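Local coordinates for uncharacterized protein (Chaetomium thermophilum, PDB 3LPZ), which probably acts in the Get pathway of tail-anchored protein biogenesis, as an alpha-solenoid protein of the GET4 family thought to bind Get5, at residues L19-Y32 against S60-S73. Residues are numbered along the deposited sequence; the frame is centred on the assembly and turned at random. Where two conformers were deposited one is given.
Sequences LQRRIAEGQPEEQY and SVSQTLLRSGQGGS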
# COMPACT_ATOMS: atom_id res chain seq x y z
N LEU A 19 -31.65 -9.05 -18.21
CA LEU A 19 -30.42 -8.37 -18.64
C LEU A 19 -29.23 -9.34 -18.71
O LEU A 19 -28.51 -9.33 -19.70
CB LEU A 19 -30.09 -7.15 -17.76
CG LEU A 19 -31.12 -6.02 -17.84
CD1 LEU A 19 -30.92 -5.03 -16.70
CD2 LEU A 19 -31.08 -5.30 -19.22
N GLN A 20 -29.04 -10.17 -17.68
CA GLN A 20 -27.93 -11.15 -17.68
C GLN A 20 -27.98 -12.16 -18.84
O GLN A 20 -26.94 -12.45 -19.48
CB GLN A 20 -27.84 -11.89 -16.35
CG GLN A 20 -27.28 -11.01 -15.25
CD GLN A 20 -27.33 -11.68 -13.90
OE1 GLN A 20 -28.29 -12.35 -13.57
NE2 GLN A 20 -26.28 -11.51 -13.12
N ARG A 21 -29.18 -12.68 -19.10
CA ARG A 21 -29.36 -13.62 -20.21
C ARG A 21 -29.07 -12.96 -21.56
O ARG A 21 -28.36 -13.53 -22.37
CB ARG A 21 -30.74 -14.28 -20.19
CG ARG A 21 -30.97 -15.27 -21.34
CD ARG A 21 -31.65 -16.56 -20.88
NE ARG A 21 -30.89 -17.24 -19.83
CZ ARG A 21 -31.12 -18.49 -19.43
NH1 ARG A 21 -32.09 -19.19 -19.99
NH2 ARG A 21 -30.38 -19.03 -18.46
N ARG A 22 -29.59 -11.75 -21.79
CA ARG A 22 -29.25 -11.03 -23.02
C ARG A 22 -27.74 -10.89 -23.21
O ARG A 22 -27.23 -11.07 -24.33
CB ARG A 22 -29.90 -9.65 -23.07
CG ARG A 22 -31.38 -9.70 -23.34
CD ARG A 22 -32.01 -8.34 -23.20
NE ARG A 22 -31.43 -7.36 -24.11
CZ ARG A 22 -31.68 -6.06 -24.03
NH1 ARG A 22 -32.47 -5.60 -23.07
NH2 ARG A 22 -31.14 -5.21 -24.90
N ILE A 23 -27.04 -10.59 -22.12
CA ILE A 23 -25.60 -10.42 -22.17
C ILE A 23 -24.87 -11.77 -22.37
O ILE A 23 -23.94 -11.85 -23.16
CB ILE A 23 -25.07 -9.71 -20.91
CG1 ILE A 23 -25.47 -8.22 -20.94
CG2 ILE A 23 -23.55 -9.87 -20.78
CD1 ILE A 23 -25.61 -7.63 -19.55
N ALA A 24 -25.32 -12.81 -21.66
CA ALA A 24 -24.70 -14.14 -21.79
C ALA A 24 -24.76 -14.69 -23.23
O ALA A 24 -23.79 -15.30 -23.69
CB ALA A 24 -25.34 -15.14 -20.80
N GLU A 25 -25.86 -14.47 -23.94
CA GLU A 25 -26.07 -15.06 -25.27
C GLU A 25 -25.66 -14.14 -26.42
O GLU A 25 -25.38 -14.61 -27.54
CB GLU A 25 -27.53 -15.48 -25.44
CG GLU A 25 -28.04 -16.30 -24.24
CD GLU A 25 -29.50 -16.74 -24.36
OE1 GLU A 25 -30.23 -16.22 -25.22
OE2 GLU A 25 -29.91 -17.61 -23.56
N GLY A 26 -25.61 -12.84 -26.14
CA GLY A 26 -25.50 -11.83 -27.19
C GLY A 26 -24.09 -11.61 -27.70
O GLY A 26 -23.11 -11.90 -27.01
N GLN A 27 -24.00 -11.11 -28.93
CA GLN A 27 -22.76 -10.58 -29.50
C GLN A 27 -22.46 -9.19 -28.93
O GLN A 27 -23.32 -8.58 -28.30
CB GLN A 27 -22.87 -10.55 -31.03
CG GLN A 27 -22.87 -11.96 -31.67
CD GLN A 27 -21.53 -12.67 -31.50
OE1 GLN A 27 -20.52 -12.21 -32.01
NE2 GLN A 27 -21.52 -13.79 -30.81
N PRO A 28 -21.23 -8.67 -29.15
CA PRO A 28 -20.86 -7.39 -28.50
C PRO A 28 -21.87 -6.24 -28.65
O PRO A 28 -22.12 -5.54 -27.66
CB PRO A 28 -19.51 -7.07 -29.12
CG PRO A 28 -18.89 -8.45 -29.29
CD PRO A 28 -20.05 -9.33 -29.74
N GLU A 29 -22.46 -6.06 -29.84
CA GLU A 29 -23.45 -5.00 -30.02
C GLU A 29 -24.68 -5.16 -29.11
O GLU A 29 -25.13 -4.17 -28.50
CB GLU A 29 -23.79 -4.80 -31.51
CG GLU A 29 -22.57 -4.28 -32.32
CD GLU A 29 -22.91 -3.78 -33.71
OE1 GLU A 29 -23.92 -4.24 -34.30
OE2 GLU A 29 -22.16 -2.92 -34.22
N GLU A 30 -25.22 -6.39 -29.00
CA GLU A 30 -26.34 -6.65 -28.09
C GLU A 30 -25.95 -6.48 -26.62
O GLU A 30 -26.76 -6.03 -25.82
CB GLU A 30 -26.93 -8.05 -28.33
CG GLU A 30 -28.24 -8.07 -29.11
CD GLU A 30 -28.48 -6.82 -29.95
OE1 GLU A 30 -27.84 -6.69 -31.02
OE2 GLU A 30 -29.32 -5.98 -29.55
N GLN A 31 -24.71 -6.85 -26.28
CA GLN A 31 -24.19 -6.71 -24.91
C GLN A 31 -24.08 -5.24 -24.52
O GLN A 31 -24.44 -4.85 -23.41
CB GLN A 31 -22.83 -7.40 -24.78
CG GLN A 31 -22.93 -8.94 -24.86
CD GLN A 31 -21.58 -9.61 -24.93
OE1 GLN A 31 -20.68 -9.13 -25.62
NE2 GLN A 31 -21.44 -10.74 -24.24
N TYR A 32 -23.59 -4.43 -25.46
CA TYR A 32 -23.54 -2.98 -25.28
C TYR A 32 -24.94 -2.38 -25.07
O TYR A 32 -25.12 -1.55 -24.18
CB TYR A 32 -22.80 -2.30 -26.45
CG TYR A 32 -22.82 -0.77 -26.43
CD1 TYR A 32 -21.96 -0.06 -25.58
CD2 TYR A 32 -23.68 -0.04 -27.27
CE1 TYR A 32 -21.98 1.35 -25.54
CE2 TYR A 32 -23.69 1.36 -27.26
CZ TYR A 32 -22.83 2.04 -26.38
OH TYR A 32 -22.81 3.41 -26.33
N SER A 60 -24.77 -6.74 -10.25
CA SER A 60 -24.98 -8.04 -10.91
C SER A 60 -24.63 -7.96 -12.39
O SER A 60 -23.93 -8.83 -12.91
CB SER A 60 -26.44 -8.51 -10.77
OG SER A 60 -26.83 -8.53 -9.42
N VAL A 61 -25.10 -6.91 -13.06
CA VAL A 61 -24.91 -6.80 -14.51
C VAL A 61 -23.45 -6.44 -14.87
O VAL A 61 -22.91 -6.92 -15.88
CB VAL A 61 -25.90 -5.80 -15.17
CG1 VAL A 61 -25.57 -5.59 -16.67
CG2 VAL A 61 -27.40 -6.26 -14.98
N SER A 62 -22.82 -5.60 -14.04
CA SER A 62 -21.40 -5.30 -14.20
C SER A 62 -20.58 -6.58 -14.18
O SER A 62 -19.72 -6.80 -15.05
CB SER A 62 -20.88 -4.38 -13.09
OG SER A 62 -19.46 -4.33 -13.20
N GLN A 63 -20.82 -7.42 -13.17
CA GLN A 63 -20.10 -8.68 -13.05
C GLN A 63 -20.37 -9.61 -14.24
O GLN A 63 -19.42 -10.25 -14.77
CB GLN A 63 -20.38 -9.36 -11.70
CG GLN A 63 -19.90 -8.48 -10.53
CD GLN A 63 -20.23 -9.02 -9.17
OE1 GLN A 63 -20.70 -10.14 -9.05
NE2 GLN A 63 -19.98 -8.23 -8.12
N THR A 64 -21.62 -9.68 -14.69
CA THR A 64 -21.92 -10.49 -15.88
C THR A 64 -21.16 -10.02 -17.13
O THR A 64 -20.64 -10.84 -17.91
CB THR A 64 -23.43 -10.56 -16.19
OG1 THR A 64 -24.11 -11.13 -15.07
CG2 THR A 64 -23.69 -11.43 -17.43
N LEU A 65 -21.11 -8.70 -17.32
CA LEU A 65 -20.41 -8.15 -18.47
C LEU A 65 -18.92 -8.47 -18.37
O LEU A 65 -18.31 -8.89 -19.35
CB LEU A 65 -20.60 -6.64 -18.56
CG LEU A 65 -21.95 -6.20 -19.12
CD1 LEU A 65 -22.32 -4.80 -18.65
CD2 LEU A 65 -21.94 -6.27 -20.65
N LEU A 66 -18.36 -8.26 -17.18
CA LEU A 66 -16.94 -8.58 -16.94
C LEU A 66 -16.63 -10.06 -17.18
O LEU A 66 -15.59 -10.37 -17.75
CB LEU A 66 -16.47 -8.12 -15.54
CG LEU A 66 -16.49 -6.60 -15.32
CD1 LEU A 66 -16.33 -6.21 -13.81
CD2 LEU A 66 -15.40 -5.93 -16.16
N ARG A 67 -17.51 -10.96 -16.74
CA ARG A 67 -17.35 -12.41 -17.01
C ARG A 67 -17.47 -12.75 -18.49
O ARG A 67 -16.91 -13.73 -18.93
CB ARG A 67 -18.40 -13.24 -16.28
CG ARG A 67 -18.10 -13.49 -14.85
CD ARG A 67 -19.14 -14.38 -14.21
NE ARG A 67 -19.13 -14.16 -12.77
CZ ARG A 67 -18.30 -14.76 -11.91
NH1 ARG A 67 -17.40 -15.65 -12.32
NH2 ARG A 67 -18.37 -14.47 -10.62
N SER A 68 -18.22 -11.96 -19.24
CA SER A 68 -18.41 -12.22 -20.66
C SER A 68 -17.39 -11.50 -21.52
O SER A 68 -17.64 -11.26 -22.69
CB SER A 68 -19.80 -11.77 -21.12
OG SER A 68 -20.82 -12.37 -20.34
N GLY A 69 -16.27 -11.10 -20.94
CA GLY A 69 -15.22 -10.41 -21.69
C GLY A 69 -15.52 -8.99 -22.19
O GLY A 69 -14.80 -8.49 -23.05
N GLN A 70 -16.56 -8.35 -21.67
CA GLN A 70 -16.86 -6.96 -22.04
C GLN A 70 -16.33 -6.00 -20.97
O GLN A 70 -17.09 -5.46 -20.16
CB GLN A 70 -18.36 -6.76 -22.25
CG GLN A 70 -18.95 -7.64 -23.35
CD GLN A 70 -18.15 -7.60 -24.63
OE1 GLN A 70 -18.10 -6.59 -25.32
NE2 GLN A 70 -17.48 -8.71 -24.94
N GLY A 71 -15.01 -5.84 -20.95
CA GLY A 71 -14.31 -5.14 -19.88
C GLY A 71 -14.64 -3.67 -19.85
O GLY A 71 -14.77 -3.08 -18.77
N GLY A 72 -14.78 -3.08 -21.04
CA GLY A 72 -15.17 -1.68 -21.18
C GLY A 72 -16.56 -1.37 -20.64
O GLY A 72 -16.70 -0.53 -19.75
N SER A 73 -17.58 -2.03 -21.15
CA SER A 73 -18.94 -1.82 -20.64
C SER A 73 -19.11 -2.25 -19.19
O SER A 73 -19.70 -1.52 -18.40
CB SER A 73 -19.97 -2.54 -21.51
OG SER A 73 -20.16 -1.79 -22.70
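I23 meets helix 51-67 with both of its branches. The I23 side chain crosses that of V61 at about a right angle, CD1 3.5 Å from V61 CG1, while I23 CG2 rests on CD2 of L65 and on the methyl CG2 of T64, the latter at 3.7 Å. With CG1 anti to the carbonyl carbon (chi1 -72°), both branches face helix 51-67. One turn earlier, CB of L19 adds to the apolar patch against CG2 of V61. On the more open flank Q20 lies across T64, and Q20 NE2 donates to T64 OG1 at 2.9 Å; the bond is bent, with the hydroxyl tilted 28° from the amide plane. That hydroxyl in turn donates to its own helix, T64 OG1 3.2 Å from O of S60, on the carbonyl face opposite the one used by T64 N. A valine in place of T64 would probably leave the Q20 amide without this acceptor and free to turn. Toward the C-terminal ends of helices 11-25 and 51-67, the extended Q31 side chain places NE2 2.9 Å from I23 O, in a nearly straight bond close to the amide plane, tying helix 28-47 back to helix 11-25. The same amide crosses the bent side chain of Q70, Q31 OE1 3.2 Å from Q70 CG, without a hydrogen bond between the amides. Helix 51-67 ends just before Q70 in a Schellman motif, with G69 at C-prime. Segments 19-25 and 60-67 run nearly parallel, 9° apart with axes 9.6 Å from each other, consistent with the reported alpha-solenoid fold. T38 of helix 28-47 touches L19 and V61, A34 touches I23 and A35 touches L65, with L77 lying on V61 and L65; the contact joins helices 11-25 and 28-47 to helices 51-67 and 71-88 near the N-terminal end of the chain.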